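Local coordinates for CRISPR-associated protein,CRISPR-associated endonuclease Cas9 (Corynebacterium diphtheriae, PDB 6JOO) that is an engineered construct of a guide-RNA-directed Cas9 whose natural form cleaves matching double-stranded DNA with HNH and RuvC-like nuclease domains, as part of bacterial antiviral defence, at residues A263-I272 against P344-S352. Sequence-based numbering, arbitrary orientation.
Sequences ASDAFQRYRI and PPTHDTNRS. With nucleotides of chain B.
Arg271 and Asp348 form a salt bridge, with NH2 of Arg271 2.9 Å from OD2 of Asp348 and the guanidinium and carboxylate planes 48° apart. The arginine chain is extended through chi2 and bent at chi3, which brings NH2 to the aspartate. On the RNA side, its NH1 lies 3.4 Å from OP1 of U6 of chain B, so the guanidinium sits between phosphate and carboxylate, whose charges it probably balances.

One clear hydrogen bond joins the segments. NE2 of His347 donates to OD2 of Asp265 (3.2 Å), the acceptor lying in the ring plane while the ring nitrogen approaches from above the carboxylate.

Packing against the imidazole and the proline adds to these bonds. CB of Gln268 sits over one face of His347, 3.8 Å from the centroid and 14° off the normal, a CH-pi contact; from within its own segment, ND2 of Asn350 covers the opposite face. CG2 of Ile272 meets CG of Pro345 at 3.6 Å.

Within the alpha-helical lobe of this Cas9 construct, the axes of the short helical segments 265-272 and 348-352 come within 10.1 Å, their N-to-C directions 117° apart, with Ile272 and His347 also touching helix 296-305, while Phe267 and Tyr270 pack on helix 425-436.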
ATOM      1  N   ALA A 263       1.343  -8.748  29.940  1.00139.47           N
ATOM      2  CA  ALA A 263       0.208  -9.191  30.754  1.00152.38           C
ATOM      3  C   ALA A 263       0.073 -10.712  30.738  1.00157.71           C
ATOM      4  O   ALA A 263      -1.032 -11.258  30.723  1.00165.03           O
ATOM      5  CB  ALA A 263      -1.097  -8.528  30.310  1.00143.68           C
ATOM      6  N   SER A 264       1.209 -11.402  30.736  1.00129.17           N
ATOM      7  CA  SER A 264       1.246 -12.841  30.933  1.00130.42           C
ATOM      8  C   SER A 264       1.975 -13.142  32.234  1.00135.12           C
ATOM      9  O   SER A 264       2.830 -12.367  32.676  1.00139.77           O
ATOM     10  CB  SER A 264       1.939 -13.555  29.768  1.00109.74           C
ATOM     11  OG  SER A 264       3.308 -13.203  29.694  1.00 94.05           O
ATOM     12  N   ASP A 265       1.625 -14.273  32.853  1.00119.84           N
ATOM     13  CA  ASP A 265       2.303 -14.661  34.085  1.00135.26           C
ATOM     14  C   ASP A 265       3.806 -14.775  33.871  1.00125.84           C
ATOM     15  O   ASP A 265       4.583 -14.525  34.797  1.00144.52           O
ATOM     16  CB  ASP A 265       1.729 -15.975  34.622  1.00149.43           C
ATOM     17  CG  ASP A 265       2.194 -16.282  36.040  1.00159.42           C
ATOM     18  OD1 ASP A 265       3.397 -16.549  36.237  1.00160.09           O
ATOM     19  OD2 ASP A 265       1.354 -16.241  36.964  1.00165.62           O
ATOM     20  N   ALA A 266       4.235 -15.122  32.656  1.00 96.82           N
ATOM     21  CA  ALA A 266       5.663 -15.151  32.359  1.00 99.57           C
ATOM     22  C   ALA A 266       6.277 -13.763  32.490  1.00110.31           C
ATOM     23  O   ALA A 266       7.151 -13.534  33.334  1.00115.37           O
ATOM     24  CB  ALA A 266       5.896 -15.719  30.958  1.00 72.77           C
ATOM     25  N   PHE A 267       5.817 -12.814  31.669  1.00142.11           N
ATOM     26  CA  PHE A 267       6.442 -11.495  31.622  1.00138.34           C
ATOM     27  C   PHE A 267       6.289 -10.758  32.944  1.00143.33           C
ATOM     28  O   PHE A 267       7.231 -10.113  33.422  1.00144.28           O
ATOM     29  CB  PHE A 267       5.848 -10.668  30.477  1.00126.52           C
ATOM     30  CG  PHE A 267       6.401  -9.269  30.390  1.00125.04           C
ATOM     31  CD1 PHE A 267       7.653  -9.040  29.842  1.00121.80           C
ATOM     32  CD2 PHE A 267       5.671  -8.186  30.856  1.00127.79           C
ATOM     33  CE1 PHE A 267       8.167  -7.760  29.761  1.00116.79           C
ATOM     34  CE2 PHE A 267       6.182  -6.901  30.777  1.00123.00           C
ATOM     35  CZ  PHE A 267       7.432  -6.690  30.228  1.00118.38           C
ATOM     36  N   GLN A 268       5.104 -10.832  33.548  1.00122.70           N
ATOM     37  CA  GLN A 268       4.887 -10.153  34.818  1.00138.07           C
ATOM     38  C   GLN A 268       5.818 -10.698  35.894  1.00152.47           C
ATOM     39  O   GLN A 268       6.470  -9.932  36.611  1.00158.00           O
ATOM     40  CB  GLN A 268       3.422 -10.281  35.232  1.00139.46           C
ATOM     41  CG  GLN A 268       2.462  -9.619  34.252  1.00130.59           C
ATOM     42  CD  GLN A 268       2.370  -8.112  34.432  1.00135.27           C
ATOM     43  OE1 GLN A 268       3.165  -7.512  35.155  1.00145.63           O
ATOM     44  NE2 GLN A 268       1.390  -7.494  33.779  1.00129.37           N
ATOM     45  N   ARG A 269       5.912 -12.027  36.005  1.00146.49           N
ATOM     46  CA  ARG A 269       6.869 -12.615  36.937  1.00156.47           C
ATOM     47  C   ARG A 269       8.299 -12.402  36.463  1.00153.85           C
ATOM     48  O   ARG A 269       9.239 -12.467  37.266  1.00165.73           O
ATOM     49  CB  ARG A 269       6.584 -14.104  37.127  1.00155.46           C
ATOM     50  N   TYR A 270       8.482 -12.145  35.168  1.00143.51           N
ATOM     51  CA  TYR A 270       9.810 -11.817  34.668  1.00144.36           C
ATOM     52  C   TYR A 270      10.164 -10.369  34.961  1.00149.44           C
ATOM     53  O   TYR A 270      11.309 -10.064  35.315  1.00157.40           O
ATOM     54  CB  TYR A 270       9.895 -12.092  33.168  1.00134.65           C
ATOM     55  CG  TYR A 270      11.007 -11.341  32.465  1.00123.64           C
ATOM     56  CD1 TYR A 270      12.279 -11.885  32.358  1.00126.04           C
ATOM     57  CD2 TYR A 270      10.775 -10.096  31.889  1.00121.03           C
ATOM     58  CE1 TYR A 270      13.294 -11.206  31.710  1.00122.56           C
ATOM     59  CE2 TYR A 270      11.780  -9.411  31.242  1.00118.28           C
ATOM     60  CZ  TYR A 270      13.037  -9.970  31.154  1.00116.22           C
ATOM     61  OH  TYR A 270      14.041  -9.290  30.508  1.00114.19           O
ATOM     62  N   ARG A 271       9.193  -9.464  34.818  1.00161.54           N
ATOM     63  CA  ARG A 271       9.490  -8.035  34.852  1.00158.45           C
ATOM     64  C   ARG A 271      10.032  -7.606  36.211  1.00171.80           C
ATOM     65  O   ARG A 271      11.044  -6.900  36.289  1.00178.51           O
ATOM     66  CB  ARG A 271       8.246  -7.227  34.487  1.00148.08           C
ATOM     67  CG  ARG A 271       8.426  -5.738  34.701  1.00144.68           C
ATOM     68  CD  ARG A 271       7.346  -4.922  34.017  1.00140.40           C
ATOM     69  NE  ARG A 271       6.002  -5.435  34.265  1.00144.31           N
ATOM     70  CZ  ARG A 271       4.901  -4.696  34.178  1.00132.18           C
ATOM     71  NH1 ARG A 271       4.989  -3.411  33.870  1.00128.62           N
ATOM     72  NH2 ARG A 271       3.713  -5.235  34.412  1.00139.62           N
ATOM     73  N   ILE A 272       9.374  -8.022  37.297  1.00154.28           N
ATOM     74  CA  ILE A 272       9.845  -7.632  38.623  1.00160.59           C
ATOM     75  C   ILE A 272      11.173  -8.300  38.955  1.00157.74           C
ATOM     76  O   ILE A 272      11.967  -7.756  39.735  1.00161.56           O
ATOM     77  CB  ILE A 272       8.786  -7.937  39.700  1.00174.75           C
ATOM     78  CG1 ILE A 272       7.780  -8.978  39.208  1.00188.02           C
ATOM     79  CG2 ILE A 272       8.079  -6.670  40.130  1.00168.39           C
ATOM     80  CD1 ILE A 272       8.204 -10.391  39.447  1.00200.78           C
ATOM     81  N   PRO A 344       7.378   0.883  41.745  1.00188.54           N
ATOM     82  CA  PRO A 344       7.822  -0.495  41.503  1.00189.68           C
ATOM     83  C   PRO A 344       6.790  -1.274  40.707  1.00186.78           C
ATOM     84  O   PRO A 344       5.602  -0.917  40.695  1.00186.25           O
ATOM     85  CB  PRO A 344       7.983  -1.067  42.921  1.00196.61           C
ATOM     86  CG  PRO A 344       7.098  -0.228  43.769  1.00199.46           C
ATOM     87  CD  PRO A 344       7.193   1.149  43.184  1.00197.51           C
ATOM     88  N   PRO A 345       7.200  -2.346  40.035  1.00195.95           N
ATOM     89  CA  PRO A 345       6.274  -3.124  39.213  1.00195.09           C
ATOM     90  C   PRO A 345       5.588  -4.216  40.026  1.00207.49           C
ATOM     91  O   PRO A 345       5.940  -4.495  41.173  1.00217.01           O
ATOM     92  CB  PRO A 345       7.193  -3.736  38.138  1.00185.10           C
ATOM     93  CG  PRO A 345       8.632  -3.470  38.615  1.00182.48           C
ATOM     94  CD  PRO A 345       8.542  -2.939  40.014  1.00191.87           C
ATOM     95  N   THR A 346       4.588  -4.832  39.400  1.00173.41           N
ATOM     96  CA  THR A 346       3.754  -5.825  40.061  1.00164.66           C
ATOM     97  C   THR A 346       3.188  -6.764  39.006  1.00158.85           C
ATOM     98  O   THR A 346       3.242  -6.487  37.805  1.00151.42           O
ATOM     99  CB  THR A 346       2.617  -5.162  40.854  1.00157.53           C
ATOM    100  OG1 THR A 346       3.041  -3.883  41.342  1.00165.83           O
ATOM    101  CG2 THR A 346       2.221  -6.018  42.031  1.00152.50           C
ATOM    102  N   HIS A 347       2.642  -7.891  39.467  1.00140.11           N
ATOM    103  CA  HIS A 347       1.885  -8.794  38.597  1.00139.84           C
ATOM    104  C   HIS A 347       0.575  -8.090  38.255  1.00141.96           C
ATOM    105  O   HIS A 347      -0.473  -8.318  38.861  1.00138.01           O
ATOM    106  CB  HIS A 347       1.654 -10.140  39.276  1.00143.90           C
ATOM    107  CG  HIS A 347       1.284 -11.243  38.330  1.00140.24           C
ATOM    108  ND1 HIS A 347       0.412 -11.066  37.278  1.00130.98           N
ATOM    109  CD2 HIS A 347       1.676 -12.539  38.279  1.00143.99           C
ATOM    110  CE1 HIS A 347       0.281 -12.206  36.622  1.00132.54           C
ATOM    111  NE2 HIS A 347       1.037 -13.116  37.209  1.00137.22           N
ATOM    112  N   ASP A 348       0.648  -7.213  37.249  1.00157.54           N
ATOM    113  CA  ASP A 348      -0.430  -6.258  37.002  1.00144.11           C
ATOM    114  C   ASP A 348      -1.714  -6.945  36.547  1.00141.89           C
ATOM    115  O   ASP A 348      -2.814  -6.537  36.941  1.00146.74           O
ATOM    116  CB  ASP A 348       0.018  -5.224  35.969  1.00122.01           C
ATOM    117  CG  ASP A 348       0.742  -4.044  36.596  1.00132.51           C
ATOM    118  OD1 ASP A 348       0.094  -3.261  37.326  1.00150.22           O
ATOM    119  OD2 ASP A 348       1.963  -3.904  36.366  1.00133.94           O
ATOM    120  N   THR A 349      -1.600  -7.978  35.708  1.00132.02           N
ATOM    121  CA  THR A 349      -2.793  -8.632  35.177  1.00136.79           C
ATOM    122  C   THR A 349      -3.609  -9.289  36.287  1.00143.15           C
ATOM    123  O   THR A 349      -4.840  -9.182  36.311  1.00133.25           O
ATOM    124  CB  THR A 349      -2.409  -9.661  34.112  1.00134.85           C
ATOM    125  OG1 THR A 349      -3.291 -10.789  34.189  1.00149.67           O
ATOM    126  CG2 THR A 349      -0.986 -10.124  34.310  1.00128.60           C
ATOM    127  N   ASN A 350      -2.938  -9.977  37.216  1.00133.47           N
ATOM    128  CA  ASN A 350      -3.662 -10.636  38.298  1.00142.39           C
ATOM    129  C   ASN A 350      -4.353  -9.622  39.204  1.00146.22           C
ATOM    130  O   ASN A 350      -5.480  -9.852  39.657  1.00145.01           O
ATOM    131  CB  ASN A 350      -2.718 -11.528  39.105  1.00147.96           C
ATOM    132  CG  ASN A 350      -2.395 -12.830  38.394  1.00145.43           C
ATOM    133  OD1 ASN A 350      -3.006 -13.164  37.381  1.00138.88           O
ATOM    134  ND2 ASN A 350      -1.438 -13.579  38.932  1.00152.93           N
ATOM    135  N   ARG A 351      -3.696  -8.490  39.475  1.00141.59           N
ATOM    136  CA  ARG A 351      -4.343  -7.430  40.243  1.00144.61           C
ATOM    137  C   ARG A 351      -5.545  -6.873  39.493  1.00135.34           C
ATOM    138  O   ARG A 351      -6.613  -6.658  40.077  1.00140.15           O
ATOM    139  CB  ARG A 351      -3.349  -6.309  40.552  1.00147.50           C
ATOM    140  CG  ARG A 351      -2.050  -6.759  41.187  1.00153.82           C
ATOM    141  CD  ARG A 351      -1.084  -5.593  41.335  1.00153.25           C
ATOM    142  NE  ARG A 351      -1.348  -4.777  42.519  1.00161.07           N
ATOM    143  CZ  ARG A 351      -1.978  -3.606  42.497  1.00163.18           C
ATOM    144  NH1 ARG A 351      -2.411  -3.105  41.348  1.00156.15           N
ATOM    145  NH2 ARG A 351      -2.173  -2.935  43.626  1.00171.13           N
ATOM    146  N   SER A 352      -5.389  -6.635  38.188  1.00143.10           N
ATOM    147  CA  SER A 352      -6.481  -6.059  37.410  1.00146.67           C
ATOM    148  C   SER A 352      -7.665  -7.014  37.326  1.00146.90           C
ATOM    149  O   SER A 352      -8.820  -6.577  37.278  1.00149.57           O
ATOM    150  CB  SER A 352      -5.987  -5.689  36.011  1.00141.20           C
ATOM    151  OG  SER A 352      -4.798  -4.917  36.074  1.00144.31           O
TER
ATOM    152  P     U B   6       7.888  -2.990  30.813  1.00154.97           P
ATOM    153  OP1   U B   6       6.585  -3.697  30.882  1.00151.91           O
ATOM    154  OP2   U B   6       8.300  -2.310  29.560  1.00152.96           O
ATOM    155  O5'   U B   6       7.901  -1.905  31.974  1.00162.85           O
ATOM    156  C5'   U B   6       7.273  -0.650  31.793  1.00166.13           C
ATOM    157  C4'   U B   6       8.057   0.453  32.453  1.00172.45           C
ATOM    158  O4'   U B   6       9.472   0.284  32.180  1.00172.41           O
ATOM    159  C3'   U B   6       7.747   1.856  31.964  1.00174.46           C
ATOM    160  O3'   U B   6       6.590   2.398  32.574  1.00178.92           O
ATOM    161  C2'   U B   6       9.025   2.616  32.293  1.00177.12           C
ATOM    162  O2'   U B   6       9.058   2.973  33.667  1.00182.28           O
ATOM    163  C1'   U B   6      10.090   1.546  32.045  1.00174.90           C
ATOM    164  N1    U B   6      10.677   1.633  30.689  1.00171.34           N
ATOM    165  C2    U B   6      11.510   2.696  30.391  1.00173.99           C
ATOM    166  O2    U B   6      11.785   3.579  31.186  1.00179.53           O
ATOM    167  N3    U B   6      12.013   2.691  29.114  1.00170.02           N
ATOM    168  C4    U B   6      11.778   1.751  28.131  1.00164.89           C
ATOM    169  O4    U B   6      12.306   1.886  27.026  1.00162.60           O
ATOM    170  C5    U B   6      10.911   0.683  28.520  1.00162.89           C
ATOM    171  C6    U B   6      10.407   0.661  29.756  1.00166.11           C
ATOM    172  P     A B   5      11.903  -5.671  27.257  1.00137.56           P
ATOM    173  OP1   A B   5      10.862  -6.692  26.983  1.00135.96           O
ATOM    174  OP2   A B   5      12.175  -4.600  26.263  1.00136.67           O
ATOM    175  O5'   A B   5      11.560  -4.968  28.643  1.00144.02           O
ATOM    176  C5'   A B   5      11.366  -5.741  29.815  1.00148.66           C
ATOM    177  C4'   A B   5      11.335  -4.877  31.049  1.00156.68           C
ATOM    178  O4'   A B   5      12.643  -4.297  31.282  1.00160.98           O
ATOM    179  C3'   A B   5      10.407  -3.676  30.999  1.00159.28           C
ATOM    180  O3'   A B   5       9.052  -4.013  31.236  1.00159.74           O
ATOM    181  C2'   A B   5      11.007  -2.757  32.055  1.00165.43           C
ATOM    182  O2'   A B   5      10.647  -3.192  33.358  1.00169.37           O
ATOM    183  C1'   A B   5      12.502  -3.015  31.860  1.00166.16           C
ATOM    184  N9    A B   5      13.120  -2.022  30.963  1.00166.80           N
ATOM    185  C8    A B   5      13.468  -2.170  29.644  1.00163.61           C
ATOM    186  N7    A B   5      14.004  -1.093  29.122  1.00164.43           N
ATOM    187  C5    A B   5      14.006  -0.180  30.167  1.00169.13           C
ATOM    188  C6    A B   5      14.447   1.150  30.260  1.00172.38           C
ATOM    189  N6    A B   5      14.988   1.820  29.241  1.00171.36           N
ATOM    190  N1    A B   5      14.306   1.778  31.448  1.00176.53           N
ATOM    191  C2    A B   5      13.760   1.103  32.468  1.00177.88           C
ATOM    192  N3    A B   5      13.310  -0.149  32.503  1.00175.36           N
ATOM    193  C4    A B   5      13.464  -0.740  31.307  1.00170.75           C
TER